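Local coordinates for protein indole-3-acetic acid-amido synthetase GH3.15 (PDB 6E1Q) that catalyses the ATP-dependent conjugation of the auxin precursor indole-3-butyric acid, and of the herbicide 4-(2,4-dichlorophenoxy)butanoate, with glutamine, at residues 37-40 against 41-44; 74-78 against 79-83; 395-398 against 399-403. One frame throughout, in Å; residues are numbered along the deposited sequence.

The three contacts are local turns, and they differ with their burial. Contact 3 is fully buried, contact 1 partly so, and contact 2 lies at the surface. Contacts 1 and 2 belong to the N-terminal GH3 region: contact 1 joins helices 24-38 and 43-49, while contact 2 ends helix 67-78. Contact 3 reverses the chain between strands 390-396 and 404-416 of the central region. Threonine hydroxyls bind backbone groups in contacts 1 and 3; a surface ion pair takes over the side-chain bonding in contact 2. Glu43 OE2 reaches Arg76 NH1 at 3.1 Å to tie contact 1 to contact 2, and Asn39 packs on Tyr402 of contact 3.

Contact 1 of 3, residues 37-40 against 41-44; sequences SRNA and QTEY
Asn39 and Thr42 are the two ends of a type I beta turn, and one carbonyl oxygen takes both of its hydrogen bonds. Thr42 N donates to Asn39 O over 3.1 Å, coming from above the carbonyl plane. Thr42 OG1 donates to the same Asn39 O at 2.9 Å, this time in the plane and with a wide C=O...donor angle of 153°, so the two donors use different regions of the oxygen. The hydroxyl gets there because chi1 of 63° sets OG1 between the backbone N and the carbonyl carbon. From this N-cap position it also accepts from Leu45 N in the first turn of the next helix, a double role that suits threonine. A valine here would remove the hydroxyl and would probably leave Leu45 N without its cap and Asn39 O with a single donor.

Beyond the hydrogen bonds the side chains barely touch: the methyl CG2 of Thr42 lies 3.8 Å from the amide oxygen OD1 of Asn39, the two crossing obliquely. The Asn39 amide is fixed from outside the turn, with OD1 accepting from Asp88 N and ND2 donating to Ile35 O in the preceding helix. Water 1 bridges the bend, donating to Arg38 O at 3.0 Å and accepting from Gln41 N at 2.7 Å.

The turn thus links the end of helix 24-38 to the start of helix 43-49. Beyond it, Glu43 and Tyr44 bond by their backbones to Asp84 and Leu85, and Tyr44 packs against Ile70 and Tyr73 of helix 67-78.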
ATOM      1  N   SER A  37     -14.742 -18.315  22.447  1.00 55.88           N
ATOM      2  CA  SER A  37     -14.492 -19.373  23.424  1.00 58.13           C
ATOM      3  C   SER A  37     -13.059 -19.314  23.942  1.00 47.87           C
ATOM      4  O   SER A  37     -12.825 -19.352  25.152  1.00 46.83           O
ATOM      5  CB  SER A  37     -14.792 -20.747  22.820  1.00 55.25           C
ATOM      6  OG  SER A  37     -16.069 -20.779  22.210  1.00 64.61           O
ATOM      7  N   ARG A  38     -12.085 -19.203  23.038  1.00 45.68           N
ATOM      8  CA  ARG A  38     -10.688 -19.236  23.457  1.00 47.60           C
ATOM      9  C   ARG A  38     -10.301 -17.994  24.251  1.00 51.03           C
ATOM     10  O   ARG A  38      -9.420 -18.072  25.116  1.00 43.69           O
ATOM     11  CB  ARG A  38      -9.773 -19.411  22.237  1.00 53.13           C
ATOM     12  CG  ARG A  38      -9.630 -20.881  21.814  1.00 71.74           C
ATOM     13  CD  ARG A  38      -9.135 -21.085  20.377  1.00 81.18           C
ATOM     14  NE  ARG A  38      -9.621 -22.354  19.818  1.00 88.58           N
ATOM     15  CZ  ARG A  38      -9.434 -22.763  18.560  1.00 84.14           C
ATOM     16  NH1 ARG A  38      -8.763 -22.011  17.693  1.00 77.31           N
ATOM     17  NH2 ARG A  38      -9.929 -23.928  18.164  1.00 82.04           N
ATOM     18  N   ASN A  39     -10.954 -16.854  24.000  1.00 44.13           N
ATOM     19  CA  ASN A  39     -10.576 -15.590  24.627  1.00 43.54           C
ATOM     20  C   ASN A  39     -11.559 -15.146  25.703  1.00 48.50           C
ATOM     21  O   ASN A  39     -11.553 -13.974  26.096  1.00 44.38           O
ATOM     22  CB  ASN A  39     -10.428 -14.499  23.565  1.00 41.80           C
ATOM     23  CG  ASN A  39      -9.280 -14.774  22.622  1.00 41.51           C
ATOM     24  OD1 ASN A  39      -8.111 -14.696  23.008  1.00 42.15           O
ATOM     25  ND2 ASN A  39      -9.603 -15.109  21.380  1.00 34.72           N
ATOM     26  N   ALA A  40     -12.369 -16.077  26.212  1.00 51.30           N
ATOM     27  CA  ALA A  40     -13.460 -15.739  27.120  1.00 47.99           C
ATOM     28  C   ALA A  40     -12.967 -15.191  28.453  1.00 50.79           C
ATOM     29  O   ALA A  40     -13.708 -14.475  29.136  1.00 47.05           O
ATOM     30  CB  ALA A  40     -14.334 -16.973  27.360  1.00 46.92           C
ATOM     31  N   GLN A  41     -11.749 -15.531  28.868  1.00 50.31           N
ATOM     32  CA  GLN A  41     -11.253 -15.043  30.144  1.00 48.47           C
ATOM     33  C   GLN A  41     -10.225 -13.927  29.990  1.00 48.33           C
ATOM     34  O   GLN A  41      -9.608 -13.536  30.986  1.00 52.16           O
ATOM     35  CB  GLN A  41     -10.686 -16.194  30.977  1.00 47.10           C
ATOM     36  CG  GLN A  41     -11.754 -17.197  31.444  1.00 64.88           C
ATOM     37  CD  GLN A  41     -12.802 -16.567  32.369  1.00 82.37           C
ATOM     38  OE1 GLN A  41     -13.962 -16.385  31.983  1.00 87.42           O
ATOM     39  NE2 GLN A  41     -12.396 -16.236  33.594  1.00 88.43           N
ATOM     40  N   THR A  42     -10.030 -13.396  28.778  1.00 43.49           N
ATOM     41  CA  THR A  42      -9.217 -12.190  28.640  1.00 42.32           C
ATOM     42  C   THR A  42      -9.883 -11.034  29.380  1.00 45.43           C
ATOM     43  O   THR A  42     -11.105 -11.000  29.563  1.00 44.08           O
ATOM     44  CB  THR A  42      -9.014 -11.789  27.173  1.00 39.68           C
ATOM     45  OG1 THR A  42     -10.278 -11.461  26.572  1.00 40.28           O
ATOM     46  CG2 THR A  42      -8.324 -12.892  26.391  1.00 38.35           C
ATOM     47  N   GLU A  43      -9.069 -10.078  29.822  1.00 45.70           N
ATOM     48  CA  GLU A  43      -9.645  -8.915  30.487  1.00 49.15           C
ATOM     49  C   GLU A  43     -10.603  -8.187  29.558  1.00 37.82           C
ATOM     50  O   GLU A  43     -11.695  -7.794  29.967  1.00 38.86           O
ATOM     51  CB  GLU A  43      -8.541  -7.968  30.965  1.00 45.91           C
ATOM     52  CG  GLU A  43      -9.079  -6.630  31.414  1.00 50.11           C
ATOM     53  CD  GLU A  43      -8.009  -5.689  31.950  1.00 52.05           C
ATOM     54  OE1 GLU A  43      -6.976  -6.152  32.494  1.00 50.96           O
ATOM     55  OE2 GLU A  43      -8.214  -4.469  31.823  1.00 46.53           O
ATOM     56  N   TYR A  44     -10.230  -8.050  28.285  1.00 38.56           N
ATOM     57  CA  TYR A  44     -11.059  -7.294  27.349  1.00 44.07           C
ATOM     58  C   TYR A  44     -12.420  -7.955  27.139  1.00 43.70           C
ATOM     59  O   TYR A  44     -13.466  -7.310  27.277  1.00 43.57           O
ATOM     60  CB  TYR A  44     -10.335  -7.130  26.006  1.00 32.17           C
ATOM     61  CG  TYR A  44     -11.060  -6.151  25.107  1.00 44.11           C
ATOM     62  CD1 TYR A  44     -10.796  -4.794  25.195  1.00 39.83           C
ATOM     63  CD2 TYR A  44     -12.048  -6.577  24.214  1.00 35.36           C
ATOM     64  CE1 TYR A  44     -11.465  -3.884  24.414  1.00 45.14           C
ATOM     65  CE2 TYR A  44     -12.723  -5.665  23.421  1.00 41.03           C
ATOM     66  CZ  TYR A  44     -12.418  -4.317  23.525  1.00 45.84           C
ATOM     67  OH  TYR A  44     -13.062  -3.375  22.766  1.00 46.85           O
TER
HETATM   68  O   HOH W   1      -9.607 -16.578  27.672  1.00 54.79           O

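Contact 2 of 3, residues 74-78 against 79-83; sequences IDRIA and NGEPS
The backbone from Arg76 to Glu81 closes helix 67-78 with a Schellman motif. Its outer bond runs from Glu81 N to Arg76 O, 3.0 Å long with an N-H...O angle of 162°; the inner one runs from Gly80 N to Ile77 O, also 3.0 Å. Asn79 N shares itself weakly between Asp75 O and Arg76 O. Gly80 makes the reversal possible: its phi is positive, and at these backbone angles a side chain would press against the carbonyl oxygen of Asn79. After the turn the chain runs back past the helix, where Ile77 CA lies 3.5 Å from Glu81 O in a C-H...O contact.

The residues joined by the outer backbone bond also pair by their side chains. Arg76 grips Glu81 side-on with two nitrogens in a salt bridge: NE meets OE1 at 2.9 Å in an almost straight bond, within the guanidinium plane, and Arg76 NH2 meets Glu81 OE2 at 3.0 Å. The two planes are 55° apart, so both carboxylate oxygens are approached from above their own plane. A bend at chi3 (38°) in Arg76 brings NE round to the acid, while the Glu81 chain runs extended beyond CG. Arg76 has a second acidic partner, Glu43, at NH1, so one guanidinium serves two carboxylates and probably offsets part of their charge.

Ile77, nonpolar and buried, packs on Ile86. Its CG1 also lies 3.7 Å from Pro82 O. Water 2 donates to Ile77 O at 3.2 Å and to Glu81 O at 2.8 Å, bridging the last helical turn and the returning chain.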
ATOM      1  N   ILE A  74      -3.008  -1.980  24.369  1.00 34.41           N
ATOM      2  CA  ILE A  74      -1.744  -2.232  23.679  1.00 33.15           C
ATOM      3  C   ILE A  74      -0.582  -1.605  24.442  1.00 31.99           C
ATOM      4  O   ILE A  74       0.484  -2.217  24.592  1.00 31.80           O
ATOM      5  CB  ILE A  74      -1.826  -1.719  22.229  1.00 28.26           C
ATOM      6  CG1 ILE A  74      -2.976  -2.426  21.508  1.00 33.86           C
ATOM      7  CG2 ILE A  74      -0.504  -1.988  21.476  1.00 27.81           C
ATOM      8  CD1 ILE A  74      -3.288  -1.843  20.140  1.00 41.01           C
ATOM      9  N   ASP A  75      -0.771  -0.377  24.946  1.00 32.24           N
ATOM     10  CA  ASP A  75       0.286   0.272  25.717  1.00 37.62           C
ATOM     11  C   ASP A  75       0.583  -0.509  26.994  1.00 38.05           C
ATOM     12  O   ASP A  75       1.748  -0.652  27.388  1.00 31.66           O
ATOM     13  CB  ASP A  75      -0.104   1.722  26.047  1.00 36.79           C
ATOM     14  CG  ASP A  75      -0.013   2.665  24.835  1.00 42.33           C
ATOM     15  OD1 ASP A  75       0.761   2.397  23.883  1.00 43.57           O
ATOM     16  OD2 ASP A  75      -0.719   3.697  24.839  1.00 47.74           O
ATOM     17  N   ARG A  76      -0.452  -1.030  27.661  1.00 29.75           N
ATOM     18  CA  ARG A  76      -0.195  -1.782  28.888  1.00 29.50           C
ATOM     19  C   ARG A  76       0.560  -3.070  28.597  1.00 31.50           C
ATOM     20  O   ARG A  76       1.449  -3.455  29.372  1.00 29.33           O
ATOM     21  CB  ARG A  76      -1.492  -2.064  29.664  1.00 34.67           C
ATOM     22  CG  ARG A  76      -2.246  -0.776  30.052  1.00 35.40           C
ATOM     23  CD  ARG A  76      -3.634  -0.980  30.668  1.00 36.68           C
ATOM     24  NE  ARG A  76      -3.746  -2.123  31.564  1.00 34.49           N
ATOM     25  CZ  ARG A  76      -4.853  -2.833  31.734  1.00 36.09           C
ATOM     26  NH1 ARG A  76      -5.945  -2.557  31.022  1.00 39.52           N
ATOM     27  NH2 ARG A  76      -4.862  -3.841  32.589  1.00 35.03           N
ATOM     28  N   ILE A  77       0.240  -3.746  27.487  1.00 26.78           N
ATOM     29  CA  ILE A  77       1.016  -4.938  27.158  1.00 31.61           C
ATOM     30  C   ILE A  77       2.450  -4.550  26.831  1.00 32.66           C
ATOM     31  O   ILE A  77       3.412  -5.211  27.262  1.00 32.63           O
ATOM     32  CB  ILE A  77       0.357  -5.706  25.996  1.00 30.62           C
ATOM     33  CG1 ILE A  77      -0.930  -6.393  26.458  1.00 31.14           C
ATOM     34  CG2 ILE A  77       1.344  -6.704  25.387  1.00 31.60           C
ATOM     35  CD1 ILE A  77      -1.953  -6.637  25.323  1.00 31.06           C
ATOM     36  N   ALA A  78       2.615  -3.464  26.070  1.00 30.65           N
ATOM     37  CA  ALA A  78       3.947  -2.970  25.747  1.00 34.99           C
ATOM     38  C   ALA A  78       4.754  -2.698  27.004  1.00 37.38           C
ATOM     39  O   ALA A  78       5.993  -2.810  26.987  1.00 31.82           O
ATOM     40  CB  ALA A  78       3.838  -1.702  24.899  1.00 33.41           C
ATOM     41  N   ASN A  79       4.075  -2.363  28.103  1.00 30.34           N
ATOM     42  CA  ASN A  79       4.744  -2.037  29.354  1.00 28.63           C
ATOM     43  C   ASN A  79       4.981  -3.245  30.257  1.00 29.66           C
ATOM     44  O   ASN A  79       5.627  -3.106  31.310  1.00 34.58           O
ATOM     45  CB  ASN A  79       3.951  -0.984  30.132  1.00 45.73           C
ATOM     46  CG  ASN A  79       4.807  -0.313  31.199  1.00 54.97           C
ATOM     47  OD1 ASN A  79       5.862   0.247  30.891  1.00 62.98           O
ATOM     48  ND2 ASN A  79       4.379  -0.405  32.459  1.00 61.77           N
ATOM     49  N   GLY A  80       4.493  -4.421  29.892  1.00 34.19           N
ATOM     50  CA  GLY A  80       4.769  -5.621  30.667  1.00 31.98           C
ATOM     51  C   GLY A  80       3.549  -6.370  31.170  1.00 35.40           C
ATOM     52  O   GLY A  80       3.715  -7.435  31.781  1.00 35.71           O
ATOM     53  N   GLU A  81       2.328  -5.873  30.962  1.00 31.25           N
ATOM     54  CA  GLU A  81       1.159  -6.629  31.391  1.00 34.61           C
ATOM     55  C   GLU A  81       0.928  -7.806  30.436  1.00 32.51           C
ATOM     56  O   GLU A  81       1.312  -7.748  29.267  1.00 31.53           O
ATOM     57  CB  GLU A  81      -0.075  -5.729  31.435  1.00 31.63           C
ATOM     58  CG  GLU A  81       0.066  -4.615  32.473  1.00 40.06           C
ATOM     59  CD  GLU A  81      -1.256  -4.064  32.980  1.00 44.30           C
ATOM     60  OE1 GLU A  81      -1.375  -2.826  33.003  1.00 40.61           O
ATOM     61  OE2 GLU A  81      -2.135  -4.832  33.424  1.00 38.67           O
ATOM     62  N   PRO A  82       0.315  -8.889  30.909  1.00 37.91           N
ATOM     63  CA  PRO A  82       0.277 -10.110  30.091  1.00 39.44           C
ATOM     64  C   PRO A  82      -0.647  -9.981  28.887  1.00 39.95           C
ATOM     65  O   PRO A  82      -1.549  -9.139  28.830  1.00 37.28           O
ATOM     66  CB  PRO A  82      -0.210 -11.195  31.070  1.00 38.95           C
ATOM     67  CG  PRO A  82      -0.760 -10.440  32.265  1.00 45.06           C
ATOM     68  CD  PRO A  82      -0.065  -9.135  32.319  1.00 34.48           C
ATOM     69  N   SER A  83      -0.384 -10.848  27.901  1.00 35.96           N
ATOM     70  CA  SER A  83      -1.169 -10.881  26.665  1.00 39.59           C
ATOM     71  C   SER A  83      -2.663 -11.072  26.912  1.00 38.77           C
ATOM     72  O   SER A  83      -3.475 -10.651  26.072  1.00 39.23           O
ATOM     73  CB  SER A  83      -0.662 -12.008  25.752  1.00 45.76           C
ATOM     74  OG  SER A  83       0.632 -11.724  25.227  0.68 52.66           O
TER
HETATM   75  O   HOH W   2       3.706  -8.282  27.958  1.00 44.35           O

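Contact 3 of 3, residues 395-398 against 399-403; sequences VTTF and SGLYR
The ring of Tyr402 receives the methyl CG2 of Thr396 obliquely, with CG2 3.9 Å from CD1 and the two side chains crossing at about a right angle. Tyr44 meets the same ring, the two ring planes lying only about 10° from parallel. The phenol oxygen is satisfied as well: Tyr402 OH bonds to Ile86 O and receives a bond from water 3, which also donates to Thr397 O and accepts from Gly400 N.

Two threonine hydroxyls shape the rest of this hairpin turn. Thr396 OG1 accepts from Arg403 N at 2.7 Å. Arg403 N also lies 3.1 Å from Val395 O, but at a poor angle; the hydroxyl is the acceptor it bonds to. Thr397 OG1 accepts from Ser399 N at 3.1 Å, forming an ST turn, and more weakly from Leu401 N at 3.4 Å; chi1 of 79° places it between its own backbone N and carbonyl carbon, facing both donors. The hydroxyl thus gives an acceptor to backbone N-H groups buried in the bend. Gly400 adopts a positive phi at which a CB would collide with the carbonyl oxygen of Ser399. A nearly straight backbone bond, Thr397 N to Leu401 O at 2.8 Å, closes the loop, and the side chains of Thr397 and Leu401 lie side by side, pointing the same way.

The turn connects strands 390-396 and 404-416, whose antiparallel pairing continues through Val395 and Tyr404. Thr396, Phe398 and Tyr402 pack against Ile35 of helix 24-38, Arg403 bonds through NH1 to Val62 O and through NH2 forms a salt bridge with Glu358 of strand 356-361, and Leu401 touches the ATP-binding Glu330.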
ATOM      1  N   VAL A 395     -13.509  -5.853  12.073  1.00 32.55           N
ATOM      2  CA  VAL A 395     -12.874  -7.163  12.135  1.00 31.26           C
ATOM      3  C   VAL A 395     -12.722  -7.609  13.579  1.00 32.15           C
ATOM      4  O   VAL A 395     -12.431  -6.814  14.480  1.00 34.68           O
ATOM      5  CB  VAL A 395     -11.514  -7.190  11.405  1.00 31.48           C
ATOM      6  CG1 VAL A 395     -11.674  -6.716   9.957  1.00 29.02           C
ATOM      7  CG2 VAL A 395     -10.447  -6.349  12.169  1.00 28.55           C
ATOM      8  N   THR A 396     -12.856  -8.892  13.801  1.00 31.27           N
ATOM      9  CA  THR A 396     -12.666  -9.523  15.066  1.00 27.86           C
ATOM     10  C   THR A 396     -11.662 -10.598  14.742  1.00 39.60           C
ATOM     11  O   THR A 396     -11.887 -11.421  13.909  1.00 36.98           O
ATOM     12  CB  THR A 396     -13.938 -10.104  15.601  1.00 30.35           C
ATOM     13  OG1 THR A 396     -14.751  -9.049  16.025  1.00 38.37           O
ATOM     14  CG2 THR A 396     -13.668 -10.928  16.747  1.00 30.81           C
ATOM     15  N   THR A 397     -10.557 -10.578  15.442  1.00 32.31           N
ATOM     16  CA  THR A 397      -9.418 -11.412  15.155  1.00 34.13           C
ATOM     17  C   THR A 397      -8.894 -12.330  16.211  1.00 36.58           C
ATOM     18  O   THR A 397      -9.371 -12.373  17.272  1.00 34.86           O
ATOM     19  CB  THR A 397      -8.218 -10.534  14.733  1.00 32.20           C
ATOM     20  OG1 THR A 397      -7.611  -9.981  15.869  1.00 33.19           O
ATOM     21  CG2 THR A 397      -8.639  -9.408  13.913  1.00 33.80           C
ATOM     22  N   PHE A 398      -7.880 -13.059  15.821  1.00 35.97           N
ATOM     23  CA  PHE A 398      -7.183 -13.986  16.653  1.00 38.06           C
ATOM     24  C   PHE A 398      -5.994 -13.382  17.382  1.00 44.71           C
ATOM     25  O   PHE A 398      -5.320 -14.074  18.050  1.00 45.62           O
ATOM     26  CB  PHE A 398      -6.698 -15.167  15.848  1.00 48.39           C
ATOM     27  CG  PHE A 398      -7.774 -16.108  15.399  1.00 55.42           C
ATOM     28  CD1 PHE A 398      -8.307 -17.015  16.251  1.00 48.02           C
ATOM     29  CD2 PHE A 398      -8.228 -16.088  14.120  1.00 61.45           C
ATOM     30  CE1 PHE A 398      -9.259 -17.880  15.850  1.00 56.67           C
ATOM     31  CE2 PHE A 398      -9.208 -16.953  13.715  1.00 58.61           C
ATOM     32  CZ  PHE A 398      -9.724 -17.840  14.585  1.00 48.76           C
ATOM     33  N   SER A 399      -5.723 -12.107  17.213  1.00 35.96           N
ATOM     34  CA  SER A 399      -4.655 -11.401  17.918  1.00 35.88           C
ATOM     35  C   SER A 399      -5.200 -10.254  18.773  1.00 40.28           C
ATOM     36  O   SER A 399      -4.572  -9.200  18.873  1.00 35.84           O
ATOM     37  CB  SER A 399      -3.610 -10.882  16.926  1.00 26.83           C
ATOM     38  OG  SER A 399      -2.827 -11.961  16.423  1.00 34.16           O
ATOM     39  N   GLY A 400      -6.387 -10.430  19.363  1.00 35.80           N
ATOM     40  CA  GLY A 400      -6.856  -9.521  20.393  1.00 32.82           C
ATOM     41  C   GLY A 400      -7.605  -8.285  19.937  1.00 38.00           C
ATOM     42  O   GLY A 400      -7.726  -7.340  20.721  1.00 38.89           O
ATOM     43  N   LEU A 401      -8.130  -8.256  18.714  1.00 33.00           N
ATOM     44  CA  LEU A 401      -9.035  -7.192  18.284  1.00 32.61           C
ATOM     45  C   LEU A 401     -10.453  -7.739  18.132  1.00 38.86           C
ATOM     46  O   LEU A 401     -10.656  -8.840  17.601  1.00 38.71           O
ATOM     47  CB  LEU A 401      -8.567  -6.574  16.970  1.00 36.81           C
ATOM     48  CG  LEU A 401      -7.144  -6.004  17.039  1.00 38.61           C
ATOM     49  CD1 LEU A 401      -6.734  -5.473  15.686  1.00 41.16           C
ATOM     50  CD2 LEU A 401      -7.053  -4.910  18.102  1.00 31.63           C
ATOM     51  N   TYR A 402     -11.433  -6.958  18.590  1.00 30.42           N
ATOM     52  CA  TYR A 402     -12.828  -7.373  18.614  1.00 33.78           C
ATOM     53  C   TYR A 402     -13.665  -6.240  18.046  1.00 36.68           C
ATOM     54  O   TYR A 402     -13.658  -5.133  18.593  1.00 35.85           O
ATOM     55  CB  TYR A 402     -13.253  -7.723  20.043  1.00 35.74           C
ATOM     56  CG  TYR A 402     -12.344  -8.759  20.651  1.00 37.18           C
ATOM     57  CD1 TYR A 402     -12.566 -10.114  20.426  1.00 34.88           C
ATOM     58  CD2 TYR A 402     -11.245  -8.387  21.421  1.00 34.37           C
ATOM     59  CE1 TYR A 402     -11.735 -11.071  20.970  1.00 34.27           C
ATOM     60  CE2 TYR A 402     -10.401  -9.340  21.979  1.00 34.48           C
ATOM     61  CZ  TYR A 402     -10.657 -10.681  21.742  1.00 38.90           C
ATOM     62  OH  TYR A 402      -9.843 -11.651  22.262  1.00 36.15           O
ATOM     63  N   ARG A 403     -14.350  -6.509  16.933  1.00 30.79           N
ATOM     64  CA  ARG A 403     -15.218  -5.536  16.260  1.00 36.73           C
ATOM     65  C   ARG A 403     -14.500  -4.208  16.064  1.00 36.97           C
ATOM     66  O   ARG A 403     -14.944  -3.146  16.510  1.00 33.50           O
ATOM     67  CB  ARG A 403     -16.529  -5.330  17.017  1.00 35.93           C
ATOM     68  CG  ARG A 403     -17.160  -6.629  17.469  1.00 40.92           C
ATOM     69  CD  ARG A 403     -18.576  -6.417  17.942  1.00 40.38           C
ATOM     70  NE  ARG A 403     -19.506  -6.297  16.825  1.00 45.82           N
ATOM     71  CZ  ARG A 403     -20.739  -5.814  16.934  1.00 51.81           C
ATOM     72  NH1 ARG A 403     -21.188  -5.392  18.112  1.00 51.64           N
ATOM     73  NH2 ARG A 403     -21.519  -5.752  15.867  1.00 58.41           N
TER
HETATM   74  O   HOH W   3      -7.967 -12.765  19.881  1.00 45.46           O